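ParB domain protein nuclease (Sulfolobus solfataricus, PDB 5K5D) probably acts in archaeal DNA segregation as a ParB-N domain partition protein, and may have nuclease activity. Local coordinates at residues Y214-V228 with I249-D261. The protein carries 4 engineered substitutions. Residues are numbered along the deposited sequence; the frame is centred on the assembly and turned at random.
Sequences YKVPLDQAFRIYTRV and ITTREGRKIILND
Arg227 reaches from helix 218-228 across the C-terminal end of helix 252-259, where its CB lies 3.7 Å from Leu259 CD2. CG rests on the same methyl, with CG anti to the backbone N (chi1 163°), and the chain then bends at chi2 (67°) toward the carbonyls of the last turn of helix 252-259. NE donates to Ile258 O at 2.7 Å. This bond lies in the carbonyl plane, but the oxygen is tilted from the guanidinium plane. Leu259 O sits over the centre of one guanidinium face. At the tip NH1 (2.9 Å) and NH2 both donate to Asp261 OD1, end-on, in a salt bridge. They come from the same face of the carboxylate plane, and OD1 lies in the guanidinium plane. A water accepts a weak bond from NH2 and donates to Ile257 O and Asn260 O. With an alanine in place of Arg227, Ile258 O would probably lose this donor and Asp261, also paired with Arg264, one charged mate.

Leu259 is a knob among Gln220, Arg223, Ile224 and Arg227, with CD1 3.5 Å above the Arg223 guanidinium plane. Ile224 packs in return among Ile249, Arg255, Ile258 and Leu259. At the other end Thr250 CG2 makes a CH-pi contact over the Tyr214 ring, offset toward CD2, 3.7 Å from the centroid.

The axes of segments 218-228 and 252-259 are 29° from parallel, in the helical C-terminal part of the chain. Helix 234-238 touches Ile224 and Val228, and helix 203-210 touches Ala221, Ile249 and Thr250.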
loop_
_atom_site.group_PDB
_atom_site.type_symbol
_atom_site.label_atom_id
_atom_site.label_comp_id
_atom_site.label_asym_id
_atom_site.label_seq_id
_atom_site.Cartn_x
_atom_site.Cartn_y
_atom_site.Cartn_z
ATOM N N TYR B 214 -12.903 3.266 6.269
ATOM C CA TYR B 214 -13.949 2.945 5.305
ATOM C C TYR B 214 -13.738 1.608 4.603
ATOM O O TYR B 214 -14.670 0.817 4.476
ATOM C CB TYR B 214 -14.095 4.067 4.275
ATOM C CG TYR B 214 -14.260 5.443 4.884
ATOM C CD1 TYR B 214 -13.304 6.430 4.681
ATOM C CD2 TYR B 214 -15.366 5.753 5.669
ATOM C CE1 TYR B 214 -13.445 7.689 5.232
ATOM C CE2 TYR B 214 -15.519 7.013 6.225
ATOM C CZ TYR B 214 -14.552 7.976 6.006
ATOM O OH TYR B 214 -14.691 9.231 6.559
ATOM N N LYS B 215 -12.520 1.364 4.138
ATOM C CA LYS B 215 -12.209 0.127 3.431
ATOM C C LYS B 215 -13.163 -0.111 2.261
ATOM O O LYS B 215 -13.432 -1.255 1.894
ATOM C CB LYS B 215 -12.246 -1.071 4.387
ATOM C CG LYS B 215 -11.230 -1.016 5.514
ATOM C CD LYS B 215 -11.472 -2.146 6.507
ATOM C CE LYS B 215 -10.461 -2.135 7.642
ATOM N NZ LYS B 215 -9.075 -2.355 7.147
ATOM N N VAL B 216 -13.683 0.969 1.690
ATOM C CA VAL B 216 -14.495 0.872 0.480
ATOM C C VAL B 216 -13.808 -0.032 -0.540
ATOM O O VAL B 216 -12.640 0.175 -0.867
ATOM C CB VAL B 216 -14.728 2.261 -0.151
ATOM C CG1 VAL B 216 -15.210 2.124 -1.592
ATOM C CG2 VAL B 216 -15.709 3.066 0.684
ATOM N N PRO B 217 -14.531 -1.045 -1.042
ATOM C CA PRO B 217 -13.944 -1.988 -2.001
ATOM C C PRO B 217 -13.452 -1.273 -3.256
ATOM O O PRO B 217 -14.111 -0.348 -3.739
ATOM C CB PRO B 217 -15.116 -2.916 -2.346
ATOM C CG PRO B 217 -16.039 -2.800 -1.182
ATOM C CD PRO B 217 -15.935 -1.372 -0.741
ATOM N N LEU B 218 -12.301 -1.700 -3.766
ATOM C CA LEU B 218 -11.727 -1.127 -4.975
ATOM C C LEU B 218 -12.702 -1.183 -6.144
ATOM O O LEU B 218 -13.062 -0.156 -6.728
ATOM C CB LEU B 218 -10.446 -1.870 -5.353
ATOM C CG LEU B 218 -9.872 -1.572 -6.740
ATOM C CD1 LEU B 218 -9.508 -0.099 -6.871
ATOM C CD2 LEU B 218 -8.664 -2.449 -7.034
ATOM N N ASP B 219 -13.123 -2.394 -6.482
ATOM C CA ASP B 219 -13.952 -2.615 -7.657
ATOM C C ASP B 219 -15.215 -1.770 -7.583
ATOM O O ASP B 219 -15.759 -1.343 -8.603
ATOM C CB ASP B 219 -14.277 -4.100 -7.772
ATOM C CG ASP B 219 -13.055 -4.973 -7.540
ATOM O OD1 ASP B 219 -12.333 -5.260 -8.518
ATOM O OD2 ASP B 219 -12.804 -5.352 -6.373
ATOM N N GLN B 220 -15.657 -1.511 -6.359
ATOM C CA GLN B 220 -16.807 -0.656 -6.113
ATOM C C GLN B 220 -16.443 0.809 -6.332
ATOM O O GLN B 220 -17.232 1.579 -6.876
ATOM C CB GLN B 220 -17.310 -0.861 -4.682
ATOM C CG GLN B 220 -18.725 -0.389 -4.452
ATOM C CD GLN B 220 -19.725 -1.137 -5.310
ATOM O OE1 GLN B 220 -19.878 -2.351 -5.188
ATOM N NE2 GLN B 220 -20.405 -0.413 -6.193
ATOM N N ALA B 221 -15.243 1.189 -5.901
ATOM C CA ALA B 221 -14.765 2.556 -6.078
ATOM C C ALA B 221 -14.576 2.867 -7.554
ATOM O O ALA B 221 -14.840 3.981 -8.004
ATOM C CB ALA B 221 -13.463 2.760 -5.330
ATOM N N PHE B 222 -14.116 1.871 -8.304
ATOM C CA PHE B 222 -13.849 2.047 -9.723
ATOM C C PHE B 222 -15.141 2.159 -10.536
ATOM O O PHE B 222 -15.196 2.867 -11.543
ATOM C CB PHE B 222 -12.983 0.902 -10.249
ATOM C CG PHE B 222 -12.532 1.093 -11.665
ATOM C CD1 PHE B 222 -11.408 1.846 -11.949
ATOM C CD2 PHE B 222 -13.240 0.530 -12.710
ATOM C CE1 PHE B 222 -10.996 2.031 -13.247
ATOM C CE2 PHE B 222 -12.833 0.709 -14.008
ATOM C CZ PHE B 222 -11.708 1.460 -14.280
ATOM N N ARG B 223 -16.178 1.453 -10.098
ATOM C CA ARG B 223 -17.489 1.578 -10.724
ATOM C C ARG B 223 -17.983 3.010 -10.581
ATOM O O ARG B 223 -18.546 3.582 -11.517
ATOM C CB ARG B 223 -18.494 0.614 -10.091
ATOM C CG ARG B 223 -18.342 -0.838 -10.524
ATOM C CD ARG B 223 -19.403 -1.709 -9.872
ATOM N NE ARG B 223 -20.754 -1.278 -10.223
ATOM C CZ ARG B 223 -21.846 -1.595 -9.535
ATOM N NH1 ARG B 223 -21.752 -2.347 -8.446
ATOM N NH2 ARG B 223 -23.033 -1.155 -9.932
ATOM N N ILE B 224 -17.764 3.581 -9.400
ATOM C CA ILE B 224 -18.127 4.968 -9.135
ATOM C C ILE B 224 -17.374 5.909 -10.066
ATOM O O ILE B 224 -17.949 6.864 -10.594
ATOM C CB ILE B 224 -17.819 5.360 -7.681
ATOM C CG1 ILE B 224 -18.799 4.672 -6.728
ATOM C CG2 ILE B 224 -17.882 6.869 -7.512
ATOM C CD1 ILE B 224 -18.551 4.977 -5.268
ATOM N N TYR B 225 -16.087 5.631 -10.263
ATOM C CA TYR B 225 -15.248 6.444 -11.138
ATOM C C TYR B 225 -15.811 6.508 -12.554
ATOM O O TYR B 225 -16.183 7.577 -13.040
ATOM C CB TYR B 225 -13.813 5.904 -11.169
ATOM C CG TYR B 225 -12.943 6.565 -12.209
ATOM C CD1 TYR B 225 -12.464 7.858 -12.020
ATOM C CD2 TYR B 225 -12.600 5.903 -13.383
ATOM C CE1 TYR B 225 -11.664 8.472 -12.974
ATOM C CE2 TYR B 225 -11.801 6.513 -14.343
ATOM C CZ TYR B 225 -11.338 7.795 -14.131
ATOM O OH TYR B 225 -10.545 8.406 -15.073
ATOM N N THR B 226 -15.860 5.355 -13.214
ATOM C CA THR B 226 -16.330 5.279 -14.590
ATOM C C THR B 226 -17.744 5.841 -14.727
ATOM O O THR B 226 -18.076 6.484 -15.723
ATOM C CB THR B 226 -16.283 3.835 -15.108
ATOM O OG1 THR B 226 -16.969 2.976 -14.190
ATOM C CG2 THR B 226 -14.839 3.370 -15.232
ATOM N N ARG B 227 -18.569 5.602 -13.714
ATOM C CA ARG B 227 -19.930 6.122 -13.691
ATOM C C ARG B 227 -19.939 7.648 -13.701
ATOM O O ARG B 227 -20.426 8.272 -14.644
ATOM C CB ARG B 227 -20.666 5.594 -12.459
ATOM C CG ARG B 227 -21.923 6.360 -12.088
ATOM C CD ARG B 227 -23.010 6.195 -13.130
ATOM N NE ARG B 227 -24.271 6.779 -12.688
ATOM C CZ ARG B 227 -25.404 6.719 -13.379
ATOM N NH1 ARG B 227 -25.433 6.100 -14.551
ATOM N NH2 ARG B 227 -26.506 7.279 -12.899
ATOM N N VAL B 228 -19.380 8.242 -12.653
ATOM C CA VAL B 228 -19.389 9.690 -12.484
ATOM C C VAL B 228 -18.658 10.435 -13.605
ATOM O O VAL B 228 -18.905 11.620 -13.830
ATOM C CB VAL B 228 -18.811 10.089 -11.110
ATOM C CG1 VAL B 228 -18.733 11.583 -10.982
ATOM C CG2 VAL B 228 -19.678 9.525 -9.996
ATOM N N ILE B 249 -20.430 7.838 -0.682
ATOM C CA ILE B 249 -19.427 6.915 -1.207
ATOM C C ILE B 249 -19.135 5.737 -0.285
ATOM O O ILE B 249 -19.010 4.597 -0.740
ATOM C CB ILE B 249 -18.105 7.651 -1.516
ATOM C CG1 ILE B 249 -18.315 8.666 -2.641
ATOM C CG2 ILE B 249 -17.016 6.664 -1.890
ATOM C CD1 ILE B 249 -17.093 9.504 -2.938
ATOM N N THR B 250 -19.020 6.014 1.009
ATOM C CA THR B 250 -18.601 5.002 1.967
ATOM C C THR B 250 -19.751 4.104 2.371
ATOM O O THR B 250 -19.570 3.134 3.108
ATOM C CB THR B 250 -18.022 5.640 3.217
ATOM O OG1 THR B 250 -19.073 6.275 3.959
ATOM C CG2 THR B 250 -16.971 6.665 2.830
ATOM N N THR B 251 -20.941 4.433 1.888
ATOM C CA THR B 251 -22.119 3.649 2.213
ATOM C C THR B 251 -22.716 3.022 0.961
ATOM O O THR B 251 -22.651 3.597 -0.132
ATOM C CB THR B 251 -23.183 4.504 2.926
ATOM O OG1 THR B 251 -22.629 5.045 4.133
ATOM C CG2 THR B 251 -24.392 3.660 3.276
ATOM N N ARG B 252 -23.284 1.831 1.123
ATOM C CA ARG B 252 -24.002 1.178 0.038
ATOM C C ARG B 252 -25.225 2.005 -0.358
ATOM O O ARG B 252 -25.561 2.112 -1.537
ATOM C CB ARG B 252 -24.432 -0.229 0.449
ATOM C CG ARG B 252 -25.195 -0.974 -0.633
ATOM C CD ARG B 252 -25.668 -2.340 -0.158
ATOM N NE ARG B 252 -26.374 -3.053 -1.219
ATOM C CZ ARG B 252 -27.664 -2.891 -1.497
ATOM N NH1 ARG B 252 -28.223 -3.581 -2.483
ATOM N NH2 ARG B 252 -28.393 -2.041 -0.787
ATOM N N GLU B 253 -25.886 2.586 0.641
ATOM C CA GLU B 253 -27.031 3.458 0.409
ATOM C C GLU B 253 -26.647 4.614 -0.503
ATOM O O GLU B 253 -27.419 5.007 -1.375
ATOM C CB GLU B 253 -27.574 4.000 1.734
ATOM C CG GLU B 253 -28.996 3.562 2.062
ATOM C CD GLU B 253 -30.036 4.162 1.126
ATOM O OE1 GLU B 253 -30.890 3.402 0.619
ATOM O OE2 GLU B 253 -30.010 5.394 0.905
ATOM N N GLY B 254 -25.451 5.155 -0.295
ATOM C CA GLY B 254 -24.975 6.283 -1.073
ATOM C C GLY B 254 -24.592 5.897 -2.488
ATOM O O GLY B 254 -24.820 6.656 -3.433
ATOM N N ARG B 255 -24.007 4.713 -2.636
ATOM C CA ARG B 255 -23.556 4.255 -3.945
ATOM C C ARG B 255 -24.724 4.075 -4.906
ATOM O O ARG B 255 -24.643 4.481 -6.062
ATOM C CB ARG B 255 -22.741 2.967 -3.823
ATOM C CG ARG B 255 -21.532 3.105 -2.908
ATOM C CD ARG B 255 -20.651 1.871 -2.938
ATOM N NE ARG B 255 -19.727 1.851 -1.809
ATOM C CZ ARG B 255 -19.862 1.064 -0.747
ATOM N NH1 ARG B 255 -20.879 0.218 -0.676
ATOM N NH2 ARG B 255 -18.977 1.117 0.242
ATOM N N LYS B 256 -25.808 3.470 -4.429
ATOM C CA LYS B 256 -27.025 3.354 -5.224
ATOM C C LYS B 256 -27.378 4.693 -5.867
ATOM O O LYS B 256 -27.641 4.770 -7.068
ATOM C CB LYS B 256 -28.191 2.867 -4.362
ATOM C CG LYS B 256 -28.199 1.371 -4.075
ATOM C CD LYS B 256 -29.431 0.983 -3.269
ATOM C CE LYS B 256 -29.656 -0.519 -3.265
ATOM N NZ LYS B 256 -30.013 -1.034 -4.617
ATOM N N ILE B 257 -27.371 5.755 -5.067
ATOM C CA ILE B 257 -27.680 7.086 -5.581
ATOM C C ILE B 257 -26.746 7.481 -6.726
ATOM O O ILE B 257 -27.172 8.117 -7.690
ATOM C CB ILE B 257 -27.628 8.156 -4.472
ATOM C CG1 ILE B 257 -28.679 7.859 -3.403
ATOM C CG2 ILE B 257 -27.848 9.544 -5.057
ATOM C CD1 ILE B 257 -28.505 8.670 -2.145
ATOM N N ILE B 258 -25.481 7.083 -6.621
ATOM C CA ILE B 258 -24.491 7.367 -7.656
ATOM C C ILE B 258 -24.597 6.411 -8.843
ATOM O O ILE B 258 -24.363 6.805 -9.985
ATOM C CB ILE B 258 -23.046 7.268 -7.117
ATOM C CG1 ILE B 258 -22.839 8.184 -5.913
ATOM C CG2 ILE B 258 -22.048 7.607 -8.211
ATOM C CD1 ILE B 258 -21.410 8.203 -5.424
ATOM N N LEU B 259 -24.941 5.157 -8.566
ATOM C CA LEU B 259 -24.857 4.097 -9.571
ATOM C C LEU B 259 -26.190 3.761 -10.240
ATOM O O LEU B 259 -26.292 3.783 -11.465
ATOM C CB LEU B 259 -24.223 2.836 -8.971
ATOM C CG LEU B 259 -22.794 3.019 -8.453
ATOM C CD1 LEU B 259 -22.168 1.686 -8.068
ATOM C CD2 LEU B 259 -21.950 3.733 -9.496
ATOM N N ASN B 260 -27.203 3.443 -9.438
ATOM C CA ASN B 260 -28.527 3.137 -9.973
ATOM C C ASN B 260 -29.158 4.353 -10.645
ATOM O O ASN B 260 -29.336 5.398 -10.024
ATOM C CB ASN B 260 -29.448 2.599 -8.875
ATOM C CG ASN B 260 -30.728 1.980 -9.428
ATOM O OD1 ASN B 260 -31.229 2.380 -10.482
ATOM N ND2 ASN B 260 -31.260 0.995 -8.713
ATOM N N ASP B 261 -29.499 4.197 -11.919
ATOM C CA ASP B 261 -30.026 5.291 -12.725
ATOM C C ASP B 261 -31.375 5.830 -12.268
ATOM O O ASP B 261 -31.729 6.961 -12.590
ATOM C CB ASP B 261 -30.125 4.864 -14.187
ATOM C CG ASP B 261 -28.848 5.107 -14.945
ATOM O OD1 ASP B 261 -28.290 6.217 -14.814
ATOM O OD2 ASP B 261 -28.400 4.191 -15.665
HETATM O O HOH W 1 -28.069 7.836 -10.656
#